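Local coordinates for zinc phosphodiesterase ELAC protein 1 (Homo sapiens, PDB 3ZWF) that removes a 2',3'-cyclic phosphate from tRNAs during their repair, using two zinc ions, and shows some tRNA 3'-processing endonuclease activity, at residues K55-H60 / Y163-D168; E90-V95 / Q150-L155; A21-L24 / E29-L32. All coordinates share one frame; numbering follows the deposited sequence.

Contact 1: K55-H60 / Y163-D168; sequences KIFITH and YLLFDD. With ZN (zinc ion), chain E.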
loop_
_atom_site.group_PDB
_atom_site.type_symbol
_atom_site.label_atom_id
_atom_site.label_comp_id
_atom_site.label_asym_id
_atom_site.label_seq_id
_atom_site.Cartn_x
_atom_site.Cartn_y
_atom_site.Cartn_z
ATOM N N LYS A 55 -9.495 13.210 10.316
ATOM C CA LYS A 55 -8.465 12.747 11.227
ATOM C C LYS A 55 -8.146 11.286 10.974
ATOM O O LYS A 55 -9.023 10.505 10.627
ATOM C CB LYS A 55 -8.893 12.922 12.702
ATOM C CG LYS A 55 -9.272 14.354 13.081
ATOM C CD LYS A 55 -9.521 14.525 14.579
ATOM C CE LYS A 55 -10.231 15.852 14.878
ATOM N NZ LYS A 55 -9.412 16.992 14.461
ATOM N N ILE A 56 -6.883 10.949 11.202
ATOM C CA ILE A 56 -6.369 9.606 11.076
ATOM C C ILE A 56 -5.511 9.267 12.276
ATOM O O ILE A 56 -4.656 10.067 12.697
ATOM C CB ILE A 56 -5.534 9.469 9.731
ATOM C CG1 ILE A 56 -6.439 9.843 8.549
ATOM C CG2 ILE A 56 -4.991 8.061 9.561
ATOM C CD1 ILE A 56 -5.741 9.932 7.204
ATOM N N PHE A 57 -5.746 8.101 12.846
ATOM C CA PHE A 57 -5.066 7.628 14.025
ATOM C C PHE A 57 -4.406 6.291 13.707
ATOM O O PHE A 57 -5.093 5.339 13.349
ATOM C CB PHE A 57 -6.062 7.452 15.207
ATOM C CG PHE A 57 -6.862 8.692 15.545
ATOM C CD1 PHE A 57 -8.003 9.046 14.840
ATOM C CD2 PHE A 57 -6.458 9.510 16.602
ATOM C CE1 PHE A 57 -8.713 10.179 15.135
ATOM C CE2 PHE A 57 -7.166 10.645 16.901
ATOM C CZ PHE A 57 -8.311 10.983 16.200
ATOM N N ILE A 58 -3.096 6.205 13.927
ATOM C CA ILE A 58 -2.340 4.962 13.658
ATOM C C ILE A 58 -1.849 4.329 14.934
ATOM O O ILE A 58 -1.183 4.997 15.758
ATOM C CB ILE A 58 -1.112 5.253 12.718
ATOM C CG1 ILE A 58 -1.549 5.885 11.395
ATOM C CG2 ILE A 58 -0.311 3.971 12.474
ATOM C CD1 ILE A 58 -2.533 5.050 10.521
ATOM N N THR A 59 -2.247 3.071 15.163
ATOM C CA THR A 59 -1.993 2.385 16.469
ATOM C C THR A 59 -0.540 1.959 16.648
ATOM O O THR A 59 -0.004 2.010 17.731
ATOM C CB THR A 59 -2.843 1.154 16.658
ATOM O OG1 THR A 59 -2.615 0.230 15.575
ATOM C CG2 THR A 59 -4.350 1.522 16.723
ATOM N N HIS A 60 0.131 1.593 15.538
ATOM C CA HIS A 60 1.505 1.132 15.586
ATOM C C HIS A 60 2.072 1.027 14.188
ATOM O O HIS A 60 1.302 0.877 13.248
ATOM C CB HIS A 60 1.679 -0.164 16.353
ATOM C CG HIS A 60 1.083 -1.395 15.722
ATOM N ND1 HIS A 60 -0.283 -1.602 15.576
ATOM C CD2 HIS A 60 1.674 -2.570 15.418
ATOM C CE1 HIS A 60 -0.480 -2.812 15.077
ATOM N NE2 HIS A 60 0.688 -3.425 14.973
ATOM N N TYR A 163 -1.881 9.912 26.795
ATOM C CA TYR A 163 -1.469 10.974 25.888
ATOM C C TYR A 163 -2.709 11.763 25.513
ATOM O O TYR A 163 -3.684 11.178 25.008
ATOM C CB TYR A 163 -0.879 10.410 24.587
ATOM C CG TYR A 163 0.281 9.456 24.757
ATOM C CD1 TYR A 163 0.064 8.131 25.099
ATOM C CD2 TYR A 163 1.599 9.853 24.527
ATOM C CE1 TYR A 163 1.123 7.247 25.249
ATOM C CE2 TYR A 163 2.658 8.965 24.708
ATOM C CZ TYR A 163 2.401 7.672 25.058
ATOM O OH TYR A 163 3.425 6.790 25.232
ATOM N N LEU A 164 -2.667 13.084 25.701
ATOM C CA LEU A 164 -3.793 13.936 25.303
ATOM C C LEU A 164 -3.650 14.271 23.839
ATOM O O LEU A 164 -2.668 14.880 23.428
ATOM C CB LEU A 164 -3.882 15.225 26.141
ATOM C CG LEU A 164 -5.106 16.113 25.841
ATOM C CD1 LEU A 164 -6.435 15.334 25.980
ATOM C CD2 LEU A 164 -5.094 17.353 26.723
ATOM N N LEU A 165 -4.599 13.809 23.027
ATOM C CA LEU A 165 -4.545 14.102 21.593
ATOM C C LEU A 165 -5.246 15.447 21.343
ATOM O O LEU A 165 -4.640 16.388 20.813
ATOM C CB LEU A 165 -5.094 12.956 20.773
ATOM C CG LEU A 165 -4.397 11.610 21.037
ATOM C CD1 LEU A 165 -4.753 10.534 19.944
ATOM C CD2 LEU A 165 -2.841 11.768 21.172
ATOM N N PHE A 166 -6.500 15.549 21.775
ATOM C CA PHE A 166 -7.225 16.828 21.752
ATOM C C PHE A 166 -8.425 16.803 22.664
ATOM O O PHE A 166 -8.938 15.741 23.003
ATOM C CB PHE A 166 -7.614 17.259 20.332
ATOM C CG PHE A 166 -8.398 16.236 19.566
ATOM C CD1 PHE A 166 -7.771 15.281 18.821
ATOM C CD2 PHE A 166 -9.804 16.224 19.628
ATOM C CE1 PHE A 166 -8.498 14.339 18.096
ATOM C CE2 PHE A 166 -10.540 15.292 18.940
ATOM C CZ PHE A 166 -9.897 14.333 18.167
ATOM N N ASP A 167 -8.820 18.000 23.090
ATOM C CA ASP A 167 -9.910 18.201 24.001
ATOM C C ASP A 167 -10.665 19.452 23.591
ATOM O O ASP A 167 -10.245 20.563 23.912
ATOM C CB ASP A 167 -9.376 18.387 25.429
ATOM C CG ASP A 167 -10.462 18.275 26.467
ATOM O OD1 ASP A 167 -11.628 18.499 26.094
ATOM O OD2 ASP A 167 -10.167 17.959 27.643
ATOM N N ASP A 168 -11.769 19.280 22.876
ATOM C CA ASP A 168 -12.643 20.424 22.556
ATOM C C ASP A 168 -14.042 20.287 23.184
ATOM O O ASP A 168 -14.255 19.492 24.097
ATOM C CB ASP A 168 -12.685 20.682 21.038
ATOM C CG ASP A 168 -13.232 19.514 20.245
ATOM O OD1 ASP A 168 -14.159 18.818 20.716
ATOM O OD2 ASP A 168 -12.739 19.309 19.116
HETATM ZN ZN ZN E . 1.311 -5.617 14.703
HETATM O O HOH W 1 0.611 -5.550 12.765
#

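Contact 2: E90-V95 / Q150-L155; sequences EIYGPV and QGRTIL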
loop_
_atom_site.group_PDB
_atom_site.type_symbol
_atom_site.label_atom_id
_atom_site.label_comp_id
_atom_site.label_asym_id
_atom_site.label_seq_id
_atom_site.Cartn_x
_atom_site.Cartn_y
_atom_site.Cartn_z
ATOM N N GLU A 90 -5.606 15.963 10.344
ATOM C CA GLU A 90 -4.701 15.664 11.457
ATOM C C GLU A 90 -4.406 14.195 11.529
ATOM O O GLU A 90 -5.330 13.360 11.530
ATOM C CB GLU A 90 -5.340 16.080 12.798
ATOM C CG GLU A 90 -5.630 17.525 12.862
ATOM C CD GLU A 90 -6.319 17.923 14.169
ATOM O OE1 GLU A 90 -6.773 17.047 14.950
ATOM O OE2 GLU A 90 -6.394 19.142 14.397
ATOM N N ILE A 91 -3.125 13.866 11.616
ATOM C CA ILE A 91 -2.697 12.489 11.685
ATOM C C ILE A 91 -1.962 12.265 12.993
ATOM O O ILE A 91 -1.012 12.990 13.312
ATOM C CB ILE A 91 -1.789 12.132 10.479
ATOM C CG1 ILE A 91 -2.535 12.420 9.180
ATOM C CG2 ILE A 91 -1.334 10.664 10.576
ATOM C CD1 ILE A 91 -1.710 12.175 7.891
ATOM N N TYR A 92 -2.413 11.285 13.756
ATOM C CA TYR A 92 -1.773 10.918 15.018
ATOM C C TYR A 92 -1.156 9.547 14.919
ATOM O O TYR A 92 -1.815 8.611 14.472
ATOM C CB TYR A 92 -2.838 10.917 16.147
ATOM C CG TYR A 92 -3.464 12.278 16.365
ATOM C CD1 TYR A 92 -4.561 12.687 15.614
ATOM C CD2 TYR A 92 -2.991 13.154 17.364
ATOM C CE1 TYR A 92 -5.131 13.945 15.808
ATOM C CE2 TYR A 92 -3.551 14.398 17.542
ATOM C CZ TYR A 92 -4.631 14.782 16.773
ATOM O OH TYR A 92 -5.169 16.054 16.975
ATOM N N GLY A 93 0.099 9.389 15.307
ATOM C CA GLY A 93 0.693 8.050 15.335
ATOM C C GLY A 93 2.064 8.037 15.957
ATOM O O GLY A 93 2.520 9.070 16.478
ATOM N N PRO A 94 2.684 6.862 16.029
ATOM C CA PRO A 94 3.959 6.783 16.678
ATOM C C PRO A 94 5.066 7.602 16.025
ATOM O O PRO A 94 5.043 7.834 14.835
ATOM C CB PRO A 94 4.298 5.290 16.634
ATOM C CG PRO A 94 3.032 4.607 16.350
ATOM C CD PRO A 94 2.229 5.541 15.558
ATOM N N VAL A 95 6.033 8.010 16.838
ATOM C CA VAL A 95 7.280 8.589 16.328
ATOM C C VAL A 95 7.786 7.780 15.132
ATOM O O VAL A 95 7.936 6.564 15.217
ATOM C CB VAL A 95 8.370 8.650 17.436
ATOM C CG1 VAL A 95 9.759 9.031 16.839
ATOM C CG2 VAL A 95 7.966 9.642 18.482
ATOM N N GLN A 150 1.935 23.274 12.928
ATOM C CA GLN A 150 2.994 22.270 12.923
ATOM C C GLN A 150 2.739 21.137 13.941
ATOM O O GLN A 150 1.954 21.238 14.909
ATOM C CB GLN A 150 4.373 22.906 13.152
ATOM N N GLY A 151 3.431 20.046 13.682
ATOM C CA GLY A 151 3.173 18.795 14.365
ATOM C C GLY A 151 3.764 18.808 15.746
ATOM O O GLY A 151 4.792 19.417 16.002
ATOM N N ARG A 152 3.095 18.109 16.640
ATOM C CA ARG A 152 3.515 18.014 18.025
ATOM C C ARG A 152 4.258 16.700 18.250
ATOM O O ARG A 152 4.086 15.736 17.496
ATOM C CB ARG A 152 2.274 18.059 18.934
ATOM C CG ARG A 152 1.531 19.390 18.873
ATOM C CD ARG A 152 0.613 19.584 20.060
ATOM N NE ARG A 152 -0.647 18.884 19.850
ATOM C CZ ARG A 152 -1.138 17.906 20.590
ATOM N NH1 ARG A 152 -0.493 17.432 21.647
ATOM N NH2 ARG A 152 -2.307 17.402 20.257
ATOM N N THR A 153 5.104 16.691 19.262
ATOM C CA THR A 153 5.688 15.485 19.856
ATOM C C THR A 153 5.055 15.308 21.243
ATOM O O THR A 153 5.352 16.081 22.146
ATOM C CB THR A 153 7.225 15.635 19.975
ATOM O OG1 THR A 153 7.786 15.703 18.651
ATOM C CG2 THR A 153 7.859 14.472 20.674
ATOM N N ILE A 154 4.221 14.284 21.361
ATOM C CA ILE A 154 3.291 14.096 22.470
ATOM C C ILE A 154 3.860 13.082 23.437
ATOM O O ILE A 154 4.055 11.911 23.097
ATOM C CB ILE A 154 1.890 13.651 22.035
ATOM C CG1 ILE A 154 1.299 14.592 20.973
ATOM C CG2 ILE A 154 0.946 13.601 23.256
ATOM C CD1 ILE A 154 -0.044 14.120 20.444
ATOM N N LEU A 155 4.039 13.540 24.678
ATOM C CA LEU A 155 4.650 12.722 25.720
ATOM C C LEU A 155 3.589 12.059 26.566
ATOM O O LEU A 155 2.505 12.598 26.764
ATOM C CB LEU A 155 5.596 13.539 26.597
ATOM C CG LEU A 155 6.679 14.326 25.874
ATOM C CD1 LEU A 155 7.639 14.967 26.898
ATOM C CD2 LEU A 155 7.497 13.446 24.956
HETATM O O HOH W 2 -4.367 18.468 18.016
#

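Contact 3: A21-L24 / E29-L32; sequences AVVL and ECWL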
loop_
_atom_site.group_PDB
_atom_site.type_symbol
_atom_site.label_atom_id
_atom_site.label_comp_id
_atom_site.label_asym_id
_atom_site.label_seq_id
_atom_site.Cartn_x
_atom_site.Cartn_y
_atom_site.Cartn_z
ATOM N N ALA A 21 -8.316 -1.333 9.288
ATOM C CA ALA A 21 -8.885 0.001 9.110
ATOM C C ALA A 21 -10.333 -0.001 9.624
ATOM O O ALA A 21 -11.123 -0.880 9.272
ATOM C CB ALA A 21 -8.852 0.441 7.683
ATOM N N VAL A 22 -10.635 0.997 10.428
ATOM C CA VAL A 22 -11.986 1.191 10.976
ATOM C C VAL A 22 -12.281 2.680 10.939
ATOM O O VAL A 22 -11.407 3.489 11.294
ATOM C CB VAL A 22 -12.127 0.738 12.466
ATOM C CG1 VAL A 22 -13.630 0.599 12.825
ATOM C CG2 VAL A 22 -11.351 -0.547 12.752
ATOM N N VAL A 23 -13.496 3.053 10.542
ATOM C CA VAL A 23 -13.925 4.457 10.518
ATOM C C VAL A 23 -15.021 4.745 11.536
ATOM O O VAL A 23 -16.031 4.073 11.582
ATOM C CB VAL A 23 -14.387 4.900 9.121
ATOM C CG1 VAL A 23 -14.992 6.278 9.145
ATOM C CG2 VAL A 23 -13.205 4.866 8.159
ATOM N N LEU A 24 -14.757 5.744 12.371
ATOM C CA LEU A 24 -15.743 6.339 13.254
ATOM C C LEU A 24 -16.322 7.600 12.593
ATOM O O LEU A 24 -15.601 8.515 12.152
ATOM C CB LEU A 24 -15.098 6.685 14.599
ATOM C CG LEU A 24 -16.014 7.331 15.639
ATOM C CD1 LEU A 24 -17.197 6.440 16.030
ATOM C CD2 LEU A 24 -15.156 7.677 16.862
ATOM N N GLU A 29 -18.627 13.740 9.666
ATOM C CA GLU A 29 -17.171 13.778 9.908
ATOM C C GLU A 29 -16.617 12.380 10.212
ATOM O O GLU A 29 -17.084 11.726 11.158
ATOM C CB GLU A 29 -16.828 14.742 11.056
ATOM C CG GLU A 29 -15.366 14.653 11.515
ATOM C CD GLU A 29 -14.874 15.883 12.270
ATOM O OE1 GLU A 29 -15.671 16.822 12.469
ATOM O OE2 GLU A 29 -13.679 15.902 12.667
ATOM N N CYS A 30 -15.627 11.949 9.401
ATOM C CA CYS A 30 -15.011 10.616 9.491
ATOM C C CYS A 30 -13.625 10.662 10.107
ATOM O O CYS A 30 -12.760 11.426 9.658
ATOM C CB CYS A 30 -14.936 9.903 8.110
ATOM S SG CYS A 30 -16.512 9.460 7.431
ATOM N N TRP A 31 -13.407 9.812 11.103
ATOM C CA TRP A 31 -12.076 9.550 11.654
ATOM C C TRP A 31 -11.643 8.108 11.350
ATOM O O TRP A 31 -12.356 7.145 11.649
ATOM C CB TRP A 31 -11.990 9.762 13.176
ATOM C CG TRP A 31 -12.322 11.118 13.646
ATOM C CD1 TRP A 31 -12.460 12.255 12.905
ATOM C CD2 TRP A 31 -12.524 11.501 15.019
ATOM N NE1 TRP A 31 -12.766 13.321 13.733
ATOM C CE2 TRP A 31 -12.827 12.877 15.032
ATOM C CE3 TRP A 31 -12.493 10.801 16.221
ATOM C CZ2 TRP A 31 -13.087 13.571 16.206
ATOM C CZ3 TRP A 31 -12.787 11.485 17.400
ATOM C CH2 TRP A 31 -13.076 12.854 17.374
ATOM N N LEU A 32 -10.477 7.978 10.740
ATOM C CA LEU A 32 -9.935 6.676 10.392
ATOM C C LEU A 32 -8.925 6.178 11.428
ATOM O O LEU A 32 -7.983 6.880 11.798
ATOM C CB LEU A 32 -9.260 6.755 9.004
ATOM C CG LEU A 32 -8.549 5.496 8.466
ATOM C CD1 LEU A 32 -9.514 4.370 8.221
ATOM C CD2 LEU A 32 -7.791 5.860 7.175
#

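Contact 1: K55-H60 / Y163-D168
Phe57 and Lys55 reach across to Leu165 and Phe166 where the two sheets of the metallo-beta-lactamase αβ/βα sandwich face each other; the strand axes stay 11.3 Å apart, so side chains alone fill the gap. Phe166 has CG between its backbone N and carbonyl carbon (chi1 55°), which directs its ring at strand 55-57. Phe57 meets it edge to edge, CZ lying 3.9 Å from Phe166 CE1, and the same rim of Phe57 receives a methyl, CD1 of Leu165, 3.9 Å from Phe57 CE2. Flat rings and a branched leucine suit this partly buried gap because they are bulky without needing polar partners. Lys55 adds a charge to an apolar stem. Its methylenes pack on Phe166, with CD 3.6 Å from CZ, and the bend at chi4 (-62°) sets NZ over the ring face in a cation-pi contact, 4.7 Å from the centroid. The ammonium also forms a salt bridge with Glu90. Consecutive Leu165 and Phe166 both turn inward because they form a classic beta bulge opposite Val173. Beyond the strand, His60 joins His62, His180 and Asp251 on a catalytic zinc; Thr59 OG1 accepts its ND1-H in the imidazole plane, while NE2 binds the metal at 2.3 Å.

Contact 2: E90-V95 / Q150-L155
The backbones of strand 89-94, carrying Tyr92, and segment 150-155, carrying Arg152 and Ile154, share no hydrogen bond, since strand 116-121 runs between 89-94 and 153-154, and side chains and one water make the whole contact. The phenol ring presents its rim to both partners: Arg152 NH2 lies 4.2 Å from Tyr92 CE2, and Ile154 CD1 lies 4.4 Å from Tyr92 CD2, each near the ring plane. These are loose approaches, burying little surface. Ile154 suits its place because its CB points at the strand and its extended chain (chi2 176°) carries the terminal methyl toward the ring, an apolar group for the aromatic C-H rim it meets. A tyrosine adds a hydroxyl to that apolar rim. Tyr92 OH donates to Glu90 OE1 at 2.8 Å, meeting the carboxylate from above its plane, and receives a hydrogen bond from water 2 at 2.7 Å. The same water accepts from Arg152 NH2 at 3.2 Å, lying at the edge of the guanidinium. The phenol oxygen is thus gripped on both its donor and acceptor sides, and the arginine is coupled to it through solvent, NH2 also making a weak hydrogen bond to Leu165 O. The nearby Lys55 ammonium probably favours the charged carboxylate of Glu90. Within the sheet, His119 of strand 116-121 touches Tyr92 and Ile154; Leu165 of strand 163-167 packs on both, and Ile91 packs on helix 97-107.

Contact 3: A21-L24 / E29-L32
The beta hairpin of strands 21-26 and 29-33 brings Leu24 and Trp31 together as an antiparallel hydrogen-bonded pair. Trp31 N donates to Leu24 O at 2.8 Å in an almost straight bond (178°), and Leu24 N returns one to Trp31 O at 2.9 Å. The next pair, Val23 with Leu32, is non-hydrogen-bonded; there Val23 CA lies 3.3 Å from Trp31 O in a CA-H...O contact, giving that carbonyl a second, weaker donor. Side chains alternate between the two faces. On one, Val23 is a wedge: CG2 packs against Leu32 CD1 at 3.7 Å, while CG1, anti to its backbone N (chi1 172°), turns to Cys30 CB at 3.8 Å. A beta-branched residue is apt here because its two methyls serve two neighbours at once. Ala21, small enough to sit beside the leucine, touches CD1 of Leu32 as well. On the other face Leu24 and Trp31 run side by side in the same direction, with Leu24 CD2 obliquely 4.2 Å from Trp31 CE3. The indole's polar edge is held by its own strand: NE1 donates to Glu29 OE2 at 2.9 Å, nearly in the ring plane but from above the carboxylate plane, and this helps to fix the rotation of the ring. The carboxylate oxygen is held in turn by Thr54 OG1, while Phe166 and Phe171 pack on the indole, and Val189 touches both Leu24 and Trp31. A hairpin with one face turned to the opposite sheet in this way belongs to the N-terminal half of the metallo-beta-lactamase sandwich.

How the contacts relate
From the N terminus, contact 3 closes first, as a short hairpin between 21-24 and 29-32. The chain then enters strand 53-57, which pairs with 29-33, and contact 1 opens at 55-60. Before it closes, contact 2 both opens at 90-95 and shuts at 150-155, so the loop of contact 2 lies wholly within that of contact 1; 163-168 follows soon after. Contact 3 is in series with both. Strands 29-33, 53-57 and 89-94 are neighbours in one sheet, and strand 163-167 brings in the other. Probable backbone hydrogen bonds join contacts 1 and 2 (Ile56 O with Tyr92 N) and contacts 1 and 3 (Phe57 N with Leu32 O); contacts 2 and 3 do not touch.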